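Local coordinates for putative glutathionylspermidine synthase (Methylobacillus flagellatus, PDB 3N6X), which probably catalyses an ATP-dependent ligation as a circularly permuted ATP-grasp enzyme, perhaps joining glutathione and spermidine, at residues Leu222-Ala227 with Phe233-Ile238. Residues are numbered along the deposited sequence; the frame is centred on the assembly and turned at random. Where two conformers were deposited one is given.
Sequences LLTPGA and FEHAFI
Thr224 and His235 meet through a short hydrogen bond, OG1 to ND1 at 2.7 Å, in which either may be the donor. The hydroxyl lies at the edge of the imidazole, in the ring plane; it is carried there because OG1 stands anti to the backbone N of Thr224 (chi1 -176°). Gly226 N adds a weak bond of 3.3 Å to the same OG1. Pro225 also comes to the ring edge, its CD 3.7 Å from His235 CE1. Next to this polar link along the strand, Leu222 reaches the helix with both methyls: CD1 touches the carbonyl O of His235 at 3.4 Å, while CD2 sits 4.0 Å from His235 CB. An alanine in place of His235 would probably leave Thr224 OG1 without its ring partner and open a gap beside Pro225. Farther out, Leu246 touches Leu222, Thr224 and His235, and Arg276 borders His235 and forms a salt bridge with Glu234. The buried contact packs helix 232-242 on strand 220-223, which pairs in parallel with strand 245-247 and strand 268-275; strand 220-223 and the helix are the first half of a beta-alpha-beta crossover within the ATP-grasp family region.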
loop_
_atom_site.group_PDB
_atom_site.type_symbol
_atom_site.label_atom_id
_atom_site.label_comp_id
_atom_site.label_asym_id
_atom_site.label_seq_id
_atom_site.Cartn_x
_atom_site.Cartn_y
_atom_site.Cartn_z
ATOM N N LEU A 222 0.952 14.988 13.091
ATOM C CA LEU A 222 1.171 13.580 12.779
ATOM C C LEU A 222 1.515 12.847 14.089
ATOM O O LEU A 222 2.568 13.108 14.683
ATOM C CB LEU A 222 2.299 13.397 11.742
ATOM C CG LEU A 222 2.351 12.023 11.001
ATOM C CD1 LEU A 222 3.209 12.122 9.752
ATOM C CD2 LEU A 222 2.891 10.902 11.904
ATOM N N LEU A 223 0.605 11.958 14.556
ATOM C CA LEU A 223 0.838 11.177 15.777
ATOM C C LEU A 223 1.660 9.904 15.470
ATOM O O LEU A 223 1.210 9.037 14.726
ATOM C CB LEU A 223 -0.489 10.855 16.482
ATOM C CG LEU A 223 -0.455 9.895 17.670
ATOM C CD1 LEU A 223 0.293 10.501 18.873
ATOM C CD2 LEU A 223 -1.861 9.492 18.072
ATOM N N THR A 224 2.897 9.854 15.988
ATOM C CA THR A 224 3.825 8.742 15.767
ATOM C C THR A 224 4.034 7.904 17.050
ATOM O O THR A 224 4.042 8.463 18.156
ATOM C CB THR A 224 5.187 9.273 15.225
ATOM O OG1 THR A 224 6.039 8.168 14.933
ATOM C CG2 THR A 224 5.906 10.206 16.221
ATOM N N PRO A 225 4.274 6.567 16.927
ATOM C CA PRO A 225 4.630 5.788 18.126
ATOM C C PRO A 225 6.019 6.172 18.654
ATOM O O PRO A 225 6.271 6.062 19.847
ATOM C CB PRO A 225 4.579 4.340 17.647
ATOM C CG PRO A 225 4.757 4.403 16.187
ATOM C CD PRO A 225 4.280 5.733 15.706
ATOM N N GLY A 226 6.876 6.684 17.770
ATOM C CA GLY A 226 8.221 7.122 18.123
ATOM C C GLY A 226 9.318 6.387 17.373
ATOM O O GLY A 226 9.032 5.541 16.509
ATOM N N ALA A 227 10.602 6.696 17.724
ATOM C CA ALA A 227 11.817 6.160 17.080
ATOM C C ALA A 227 11.938 4.637 17.021
ATOM O O ALA A 227 12.483 4.114 16.043
ATOM C CB ALA A 227 13.055 6.764 17.705
ATOM N N PHE A 233 11.168 6.861 10.394
ATOM C CA PHE A 233 11.760 7.819 9.465
ATOM C C PHE A 233 10.716 8.352 8.485
ATOM O O PHE A 233 10.681 9.559 8.255
ATOM C CB PHE A 233 12.990 7.252 8.721
ATOM C CG PHE A 233 13.495 8.192 7.644
ATOM C CD1 PHE A 233 14.163 9.367 7.979
ATOM C CD2 PHE A 233 13.193 7.966 6.303
ATOM C CE1 PHE A 233 14.559 10.273 6.992
ATOM C CE2 PHE A 233 13.592 8.873 5.317
ATOM C CZ PHE A 233 14.270 10.020 5.669
ATOM N N GLU A 234 9.824 7.476 7.958
ATOM C CA GLU A 234 8.757 7.916 7.063
ATOM C C GLU A 234 7.838 8.927 7.764
ATOM O O GLU A 234 7.475 9.928 7.152
ATOM C CB GLU A 234 7.947 6.725 6.496
ATOM C CG GLU A 234 6.983 7.162 5.401
ATOM C CD GLU A 234 6.201 6.078 4.686
ATOM O OE1 GLU A 234 6.789 5.407 3.805
ATOM O OE2 GLU A 234 4.966 6.027 4.876
ATOM N N HIS A 235 7.529 8.705 9.069
ATOM C CA HIS A 235 6.660 9.610 9.838
ATOM C C HIS A 235 7.305 10.998 9.939
ATOM O O HIS A 235 6.652 12.008 9.655
ATOM C CB HIS A 235 6.386 9.048 11.256
ATOM C CG HIS A 235 5.877 7.629 11.292
ATOM N ND1 HIS A 235 5.736 6.949 12.489
ATOM C CD2 HIS A 235 5.467 6.818 10.279
ATOM C CE1 HIS A 235 5.268 5.751 12.168
ATOM N NE2 HIS A 235 5.112 5.620 10.847
ATOM N N ALA A 236 8.603 11.038 10.308
ATOM C CA ALA A 236 9.356 12.274 10.450
ATOM C C ALA A 236 9.511 12.972 9.084
ATOM O O ALA A 236 9.263 14.183 8.978
ATOM C CB ALA A 236 10.729 11.984 11.067
ATOM N N PHE A 237 9.823 12.174 8.025
ATOM C CA PHE A 237 9.985 12.656 6.651
ATOM C C PHE A 237 8.691 13.274 6.089
ATOM O O PHE A 237 8.725 14.425 5.633
ATOM C CB PHE A 237 10.526 11.533 5.730
ATOM C CG PHE A 237 10.502 11.843 4.246
ATOM C CD1 PHE A 237 11.444 12.704 3.679
ATOM C CD2 PHE A 237 9.541 11.272 3.413
ATOM C CE1 PHE A 237 11.420 12.993 2.305
ATOM C CE2 PHE A 237 9.516 11.566 2.040
ATOM C CZ PHE A 237 10.460 12.419 1.495
ATOM N N ILE A 238 7.546 12.528 6.138
ATOM C CA ILE A 238 6.293 13.053 5.612
ATOM C C ILE A 238 5.806 14.298 6.380
ATOM O O ILE A 238 5.411 15.273 5.756
ATOM C CB ILE A 238 5.213 11.935 5.369
ATOM C CG1 ILE A 238 4.159 12.369 4.335
ATOM C CG2 ILE A 238 4.578 11.432 6.651
ATOM C CD1 ILE A 238 4.600 12.210 2.905
#